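Local atomic coordinates of CELL WALL surface anchor family protein (Streptococcus pneumoniae, PDB entry 2WW8), a protein that serves as the pilus adhesin of pneumococcus, a surface protein that recognises host cells and probably attaches the bacterium to them. Residues A[52-57]-A[63-68]; A[290-293]-A[297-300]; A[478-483]-A[490-495]. All coordinates share one frame; numbering follows the deposited sequence.

From the N terminus the chain first enters a prealbumin-like domain, where interaction 1 closes the short loop between strands 48-55 and 66-71 and packs side chains of two different sheets against each other. The other two contacts lie on the opposite side of the chain's centre, their centres about 118 and 125 Å from that of interaction 1. Interaction 2 closes the tight turn of the hairpin made by strands 284-292 and 298-299; interaction 3 then closes the loop between helix 469-477 and strand 489-496. All three follow in series, with none nested or crossing. Interactions 2 and 3 nevertheless touch, because strands 284-292 and 489-496 are neighbours in one antiparallel sheet, and Tyr480 OH probably hydrogen-bonds to Arg298 O.

Interaction 1 of 3, residues A[52-57]-A[63-68]; sequences IKETGE and GDAVFE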
loop_
_atom_site.group_PDB
_atom_site.type_symbol
_atom_site.label_atom_id
_atom_site.label_comp_id
_atom_site.label_asym_id
_atom_site.label_seq_id
_atom_site.Cartn_x
_atom_site.Cartn_y
_atom_site.Cartn_z
ATOM N N ILE A 52 -47.235 -4.168 3.173
ATOM C CA ILE A 52 -48.441 -3.338 3.003
ATOM C C ILE A 52 -48.831 -2.605 4.281
ATOM O O ILE A 52 -48.977 -3.214 5.338
ATOM C CB ILE A 52 -49.692 -4.088 2.506
ATOM C CG1 ILE A 52 -49.407 -4.974 1.289
ATOM C CG2 ILE A 52 -50.742 -3.075 2.083
ATOM C CD1 ILE A 52 -49.152 -6.444 1.621
ATOM N N LYS A 53 -48.967 -1.290 4.152
ATOM C CA LYS A 53 -49.462 -0.415 5.207
ATOM C C LYS A 53 -50.879 0.021 4.837
ATOM O O LYS A 53 -51.159 0.224 3.643
ATOM C CB LYS A 53 -48.617 0.856 5.349
ATOM C CG LYS A 53 -47.282 0.669 6.039
ATOM C CD LYS A 53 -46.629 2.010 6.315
ATOM C CE LYS A 53 -45.457 1.797 7.249
ATOM N NZ LYS A 53 -45.146 3.076 7.945
ATOM N N GLU A 54 -51.730 0.161 5.863
ATOM C CA GLU A 54 -53.077 0.746 5.730
ATOM C C GLU A 54 -53.279 1.984 6.608
ATOM O O GLU A 54 -53.020 1.950 7.819
ATOM C CB GLU A 54 -54.155 -0.300 5.996
ATOM C CG GLU A 54 -54.032 -1.547 5.120
ATOM C CD GLU A 54 -55.378 -2.171 4.789
ATOM O OE1 GLU A 54 -56.346 -1.891 5.539
ATOM O OE2 GLU A 54 -55.459 -2.933 3.794
ATOM N N THR A 55 -53.709 3.079 5.983
ATOM C CA THR A 55 -54.108 4.275 6.738
ATOM C C THR A 55 -55.620 4.598 6.652
ATOM O O THR A 55 -56.333 4.104 5.770
ATOM C CB THR A 55 -53.284 5.530 6.350
ATOM O OG1 THR A 55 -53.560 5.882 4.983
ATOM C CG2 THR A 55 -51.784 5.307 6.609
ATOM N N GLY A 56 -56.101 5.436 7.565
ATOM C CA GLY A 56 -57.506 5.836 7.605
ATOM C C GLY A 56 -57.624 7.271 8.083
ATOM O O GLY A 56 -57.028 8.160 7.472
ATOM N N GLU A 57 -58.383 7.464 9.167
ATOM C CA GLU A 57 -58.672 8.750 9.831
ATOM C C GLU A 57 -57.677 9.890 9.593
ATOM O O GLU A 57 -56.740 10.068 10.385
ATOM C CB GLU A 57 -58.858 8.541 11.344
ATOM C CG GLU A 57 -59.942 9.415 12.007
ATOM C CD GLU A 57 -61.357 9.185 11.458
ATOM O OE1 GLU A 57 -61.514 8.442 10.460
ATOM O OE2 GLU A 57 -62.331 9.749 12.013
ATOM N N GLY A 63 -54.486 -1.189 12.288
ATOM C CA GLY A 63 -54.095 -2.553 12.656
ATOM C C GLY A 63 -55.054 -3.614 12.143
ATOM O O GLY A 63 -56.138 -3.300 11.641
ATOM N N ASP A 64 -54.640 -4.873 12.249
ATOM C CA ASP A 64 -55.547 -6.021 12.118
ATOM C C ASP A 64 -56.072 -6.384 10.715
ATOM O O ASP A 64 -56.914 -7.275 10.588
ATOM C CB ASP A 64 -56.699 -5.941 13.146
ATOM C CG ASP A 64 -56.217 -5.798 14.599
ATOM O OD1 ASP A 64 -55.009 -5.967 14.864
ATOM O OD2 ASP A 64 -57.035 -5.524 15.514
ATOM N N ALA A 65 -55.582 -5.725 9.666
ATOM C CA ALA A 65 -55.884 -6.124 8.281
ATOM C C ALA A 65 -55.269 -7.482 7.889
ATOM O O ALA A 65 -54.269 -7.909 8.482
ATOM C CB ALA A 65 -55.461 -5.026 7.297
ATOM N N VAL A 66 -55.861 -8.158 6.902
ATOM C CA VAL A 66 -55.482 -9.537 6.587
ATOM C C VAL A 66 -55.290 -9.739 5.079
ATOM O O VAL A 66 -56.228 -9.544 4.298
ATOM C CB VAL A 66 -56.426 -10.595 7.268
ATOM C CG1 VAL A 66 -56.462 -11.939 6.526
ATOM C CG2 VAL A 66 -56.035 -10.821 8.740
ATOM N N PHE A 67 -54.071 -10.125 4.690
ATOM C CA PHE A 67 -53.709 -10.253 3.280
ATOM C C PHE A 67 -53.367 -11.653 2.823
ATOM O O PHE A 67 -52.905 -12.471 3.607
ATOM C CB PHE A 67 -52.548 -9.307 2.910
ATOM C CG PHE A 67 -52.911 -7.852 3.009
ATOM C CD1 PHE A 67 -53.464 -7.184 1.922
ATOM C CD2 PHE A 67 -52.732 -7.164 4.209
ATOM C CE1 PHE A 67 -53.810 -5.846 2.026
ATOM C CE2 PHE A 67 -53.075 -5.820 4.331
ATOM C CZ PHE A 67 -53.622 -5.167 3.234
ATOM N N GLU A 68 -53.571 -11.887 1.531
ATOM C CA GLU A 68 -53.245 -13.164 0.910
ATOM C C GLU A 68 -52.379 -13.073 -0.334
ATOM O O GLU A 68 -52.676 -12.327 -1.267
ATOM C CB GLU A 68 -54.510 -13.982 0.630
ATOM C CG GLU A 68 -55.176 -14.302 1.966
ATOM C CD GLU A 68 -56.192 -15.430 1.929
ATOM O OE1 GLU A 68 -56.594 -15.865 0.821
ATOM O OE2 GLU A 68 -56.571 -15.865 3.042
#
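The Phe67 ring has Ile52 over one face and the carboxylate of Glu54 at its edge. Ile52 CB sits 4.1 Å above the ring plane, displaced toward the rim, and the CG2 branch reaches the far corner of the ring, with Ile52 CG2 3.7 Å from Phe67 CZ. That branch lies anti to the backbone N (CG1 at chi1 -49°), which turns it to the aromatic ring. Glu54 arrives from the opposite direction to Phe67 and sets its carboxylate nearly perpendicular to the ring, the planes 80° apart. Glu54 OE2 lies near the ring plane, modelled only 2.9 Å from Phe67 CZ, uncomfortably close and doubtful in detail, while Glu54 OE1 lies 3.7 Å from the methyl CB of Ala65. The two strands belong to different sheets of a prealbumin-like sandwich: 48-55 is flanked by 88-94 and 724-730, whereas 66-71 pairs with 77-81 and 97-105. Ala89, Phe91 and Leu101 add to the apolar packing of Phe67. The ring's slightly positive edge would in principle suit a carboxylate oxygen, though so close an approach cannot prove it; Glu103 brings a second carboxylate near Glu54 OE2, which would probably raise the cost of a full negative charge there.

Interaction 2 of 3, residues A[290-293]-A[297-300]; sequences GVAD and KRLN
Val291 and Leu299 face each other as an antiparallel hydrogen-bonded pair, joined by Val291 N to Leu299 O at 2.9 Å and Leu299 N to Val291 O at 3.0 Å. The carbonyl of Val291 takes a second donor: Arg298 NH1, 3.3 Å from Val291 O, reaches it from the opposite face of the carbonyl to Leu299 N, and the oxygen lies in the plane of the guanidinium, at its edge. Bends at chi2 (-88°) and chi3 fold the arginine back over its own hairpin to make that bond. On the other side of the sheet Val291 CG2 and Leu299 CD2 pack at 4.1 Å. This is a beta hairpin of strands 284-292 and 298-299, with residues 294-296 between Asp293 and Lys297 at its turn, and those two residues close the turn end. Asp293 N gives to Lys297 O at 2.8 Å, while Lys297 N returns a bond of 3.0 Å to Asp293 OD1, meeting it from above the carboxylate plane. A chi1 of 69° turns the Asp293 carboxylate toward Lys297, and its other oxygen, OD2, accepts from the backbone N of Ala481 in the neighbouring loop 478-483. Farther out, Lys289 O accepts from Arg298 NH1 and Glu288 forms a salt bridge with NH2, fixing the guanidinium in its fold-back; Lys297 makes a cation-pi contact with the Tyr480 ring.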
loop_
_atom_site.group_PDB
_atom_site.type_symbol
_atom_site.label_atom_id
_atom_site.label_comp_id
_atom_site.label_asym_id
_atom_site.label_seq_id
_atom_site.Cartn_x
_atom_site.Cartn_y
_atom_site.Cartn_z
ATOM N N GLY A 290 56.357 12.800 13.115
ATOM C CA GLY A 290 57.415 13.708 13.525
ATOM C C GLY A 290 58.661 13.484 12.673
ATOM O O GLY A 290 58.757 12.583 11.791
ATOM N N VAL A 291 59.610 14.356 12.971
ATOM C CA VAL A 291 60.903 14.420 12.278
ATOM C C VAL A 291 61.986 14.067 13.291
ATOM O O VAL A 291 61.696 13.447 14.317
ATOM C CB VAL A 291 61.082 15.777 11.664
ATOM C CG1 VAL A 291 60.118 15.910 10.479
ATOM C CG2 VAL A 291 60.964 16.920 12.741
ATOM N N ALA A 292 63.239 14.383 12.977
ATOM C CA ALA A 292 64.306 13.988 13.882
ATOM C C ALA A 292 65.401 15.059 13.821
ATOM O O ALA A 292 65.485 15.790 12.837
ATOM C CB ALA A 292 64.863 12.601 13.462
ATOM N N ASP A 293 66.249 15.135 14.834
ATOM C CA ASP A 293 67.379 16.026 14.700
ATOM C C ASP A 293 68.498 15.277 13.943
ATOM O O ASP A 293 68.319 14.132 13.510
ATOM C CB ASP A 293 67.876 16.561 16.049
ATOM C CG ASP A 293 68.549 15.512 16.957
ATOM O OD1 ASP A 293 68.814 14.366 16.517
ATOM O OD2 ASP A 293 68.808 15.895 18.126
ATOM N N LYS A 297 67.376 11.798 16.952
ATOM C CA LYS A 297 66.504 11.912 18.097
ATOM C C LYS A 297 65.198 12.523 17.596
ATOM O O LYS A 297 65.132 13.514 16.854
ATOM C CB LYS A 297 67.287 12.684 19.137
ATOM C CG LYS A 297 66.577 13.439 20.182
ATOM C CD LYS A 297 66.119 12.591 21.274
ATOM C CE LYS A 297 66.121 13.393 22.568
ATOM N NZ LYS A 297 65.639 12.333 23.553
ATOM N N ARG A 298 64.125 11.832 17.953
ATOM C CA ARG A 298 62.820 12.093 17.344
ATOM C C ARG A 298 62.131 13.299 17.997
ATOM O O ARG A 298 62.303 13.555 19.197
ATOM C CB ARG A 298 61.972 10.819 17.495
ATOM C CG ARG A 298 62.547 9.665 16.667
ATOM C CD ARG A 298 61.956 9.763 15.284
ATOM N NE ARG A 298 60.610 9.222 15.465
ATOM C CZ ARG A 298 59.466 9.899 15.395
ATOM N NH1 ARG A 298 59.424 11.220 15.111
ATOM N NH2 ARG A 298 58.352 9.198 15.616
ATOM N N LEU A 299 61.328 14.022 17.227
ATOM C CA LEU A 299 60.579 15.147 17.803
ATOM C C LEU A 299 59.399 15.474 16.904
ATOM O O LEU A 299 59.493 15.282 15.704
ATOM C CB LEU A 299 61.418 16.404 18.008
ATOM C CG LEU A 299 61.774 17.313 16.835
ATOM C CD1 LEU A 299 61.938 18.755 17.251
ATOM C CD2 LEU A 299 63.107 16.795 16.257
ATOM N N ASN A 300 58.288 15.901 17.491
ATOM C CA ASN A 300 57.141 16.255 16.677
ATOM C C ASN A 300 57.212 17.782 16.540
ATOM O O ASN A 300 57.086 18.497 17.545
ATOM C CB ASN A 300 55.821 15.806 17.355
ATOM C CG ASN A 300 54.634 15.934 16.445
ATOM O OD1 ASN A 300 54.671 16.762 15.513
ATOM N ND2 ASN A 300 53.572 15.133 16.709
#

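Interaction 3 of 3, residues A[478-483]-A[490-495]; sequences AGYAVI and GYIWLN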
loop_
_atom_site.group_PDB
_atom_site.type_symbol
_atom_site.label_atom_id
_atom_site.label_comp_id
_atom_site.label_asym_id
_atom_site.label_seq_id
_atom_site.Cartn_x
_atom_site.Cartn_y
_atom_site.Cartn_z
ATOM N N ALA A 478 67.138 17.017 27.408
ATOM C CA ALA A 478 66.465 15.869 26.824
ATOM C C ALA A 478 67.318 15.191 25.744
ATOM O O ALA A 478 66.995 14.078 25.345
ATOM C CB ALA A 478 65.092 16.269 26.264
ATOM N N GLY A 479 68.383 15.856 25.284
ATOM C CA GLY A 479 69.392 15.274 24.383
ATOM C C GLY A 479 69.356 15.716 22.918
ATOM O O GLY A 479 70.092 15.198 22.070
ATOM N N TYR A 480 68.542 16.725 22.604
ATOM C CA TYR A 480 68.559 17.279 21.258
ATOM C C TYR A 480 69.827 18.073 20.914
ATOM O O TYR A 480 70.487 18.698 21.759
ATOM C CB TYR A 480 67.307 18.129 21.055
ATOM C CG TYR A 480 66.011 17.351 21.133
ATOM C CD1 TYR A 480 65.556 16.677 20.025
ATOM C CD2 TYR A 480 65.195 17.380 22.239
ATOM C CE1 TYR A 480 64.405 15.987 20.021
ATOM C CE2 TYR A 480 63.962 16.691 22.260
ATOM C CZ TYR A 480 63.579 15.992 21.151
ATOM O OH TYR A 480 62.389 15.276 21.044
ATOM N N ALA A 481 70.146 18.069 19.624
ATOM C CA ALA A 481 71.294 18.823 19.125
ATOM C C ALA A 481 70.866 20.282 19.007
ATOM O O ALA A 481 70.628 20.789 17.902
ATOM C CB ALA A 481 71.695 18.236 17.731
ATOM N N VAL A 482 70.759 20.975 20.138
ATOM C CA VAL A 482 70.387 22.381 20.119
ATOM C C VAL A 482 71.595 23.293 19.801
ATOM O O VAL A 482 72.663 23.227 20.415
ATOM C CB VAL A 482 69.686 22.790 21.456
ATOM C CG1 VAL A 482 68.886 24.059 21.231
ATOM C CG2 VAL A 482 68.672 21.722 21.892
ATOM N N ILE A 483 71.451 24.192 18.847
ATOM C CA ILE A 483 72.475 25.205 18.616
ATOM C C ILE A 483 71.970 26.541 19.207
ATOM O O ILE A 483 70.840 26.939 18.934
ATOM C CB ILE A 483 72.791 25.338 17.110
ATOM C CG1 ILE A 483 73.356 23.991 16.563
ATOM C CG2 ILE A 483 73.733 26.545 16.830
ATOM C CD1 ILE A 483 73.268 23.911 15.075
ATOM N N GLY A 490 67.799 29.227 20.644
ATOM C CA GLY A 490 68.499 28.600 19.519
ATOM C C GLY A 490 67.570 27.863 18.572
ATOM O O GLY A 490 66.426 28.280 18.355
ATOM N N TYR A 491 68.069 26.768 17.997
ATOM C CA TYR A 491 67.367 26.063 16.935
ATOM C C TYR A 491 67.939 24.618 16.846
ATOM O O TYR A 491 69.021 24.355 17.365
ATOM C CB TYR A 491 67.451 26.854 15.612
ATOM C CG TYR A 491 68.844 27.045 15.062
ATOM C CD1 TYR A 491 69.615 28.163 15.399
ATOM C CD2 TYR A 491 69.394 26.110 14.184
ATOM C CE1 TYR A 491 70.904 28.344 14.882
ATOM C CE2 TYR A 491 70.683 26.268 13.682
ATOM C CZ TYR A 491 71.418 27.364 14.016
ATOM O OH TYR A 491 72.694 27.417 13.465
ATOM N N ILE A 492 67.164 23.717 16.245
ATOM C CA ILE A 492 67.481 22.326 16.055
ATOM C C ILE A 492 67.292 22.073 14.551
ATOM O O ILE A 492 66.167 22.220 14.039
ATOM C CB ILE A 492 66.525 21.382 16.873
ATOM C CG1 ILE A 492 66.697 21.634 18.390
ATOM C CG2 ILE A 492 66.822 19.905 16.453
ATOM C CD1 ILE A 492 65.598 20.937 19.282
ATOM N N TRP A 493 68.388 21.740 13.869
ATOM C CA TRP A 493 68.225 21.417 12.447
ATOM C C TRP A 493 67.365 20.188 12.283
ATOM O O TRP A 493 67.587 19.189 12.986
ATOM C CB TRP A 493 69.579 21.090 11.817
ATOM C CG TRP A 493 70.511 22.264 11.652
ATOM C CD1 TRP A 493 71.769 22.396 12.205
ATOM C CD2 TRP A 493 70.286 23.450 10.873
ATOM N NE1 TRP A 493 72.319 23.585 11.812
ATOM C CE2 TRP A 493 71.431 24.259 11.010
ATOM C CE3 TRP A 493 69.223 23.909 10.095
ATOM C CZ2 TRP A 493 71.561 25.506 10.366
ATOM C CZ3 TRP A 493 69.347 25.157 9.439
ATOM C CH2 TRP A 493 70.520 25.946 9.587
ATOM N N LEU A 494 66.404 20.234 11.353
ATOM C CA LEU A 494 65.511 19.118 11.115
ATOM C C LEU A 494 65.838 18.206 9.926
ATOM O O LEU A 494 66.193 18.699 8.837
ATOM C CB LEU A 494 64.065 19.598 10.926
ATOM C CG LEU A 494 63.486 20.492 12.027
ATOM C CD1 LEU A 494 62.140 21.066 11.617
ATOM C CD2 LEU A 494 63.457 19.769 13.419
ATOM N N ASN A 495 65.613 16.913 10.138
ATOM C CA ASN A 495 65.803 15.911 9.092
ATOM C C ASN A 495 64.523 15.090 9.092
ATOM O O ASN A 495 63.844 14.976 10.128
ATOM C CB ASN A 495 66.953 14.924 9.388
ATOM C CG ASN A 495 68.330 15.448 9.067
ATOM O OD1 ASN A 495 68.542 16.549 8.563
ATOM N ND2 ASN A 495 69.314 14.606 9.358
HETATM O O HOH W 1 70.936 20.888 15.256
#
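A single antiparallel bridge, Ile483 opposite Tyr491, joins the loop that follows helix 469-477 to the strand 489-496. Its two bonds are both 2.9 Å: Ile483 N to Tyr491 O, almost straight at 172°, and Tyr491 N to Ile483 O. Beside them Ile483 lies across the Tyr491 ring in a CH-pi contact, CB 4.1 Å from the ring centroid and 18° off its normal. A chi1 of 62° tucks the Tyr491 ring back over its own backbone, beneath Ile483. The far branch of Ile483 continues to the indole, CD1 3.4 Å from Trp493 NE1, so the same side chain lies over the phenol face and reaches the indole obliquely at its NE1-CD1 side. Where the loop veers off, Ala481 centres an inverse gamma turn and one water spans the gap, donating to Ala481 O at 2.7 Å and accepting from Trp493 N at 3.0 Å. Deeper in, Ile492 CD1 meets Tyr480 CB at 3.7 Å, and its CG1 meets Val482 CG2. Met475 of helix 469-477 packs against Tyr480, Val482 and Ile492, while strand 461-467 flanks 489-496, its Ala464 touching both Tyr491 and Trp493.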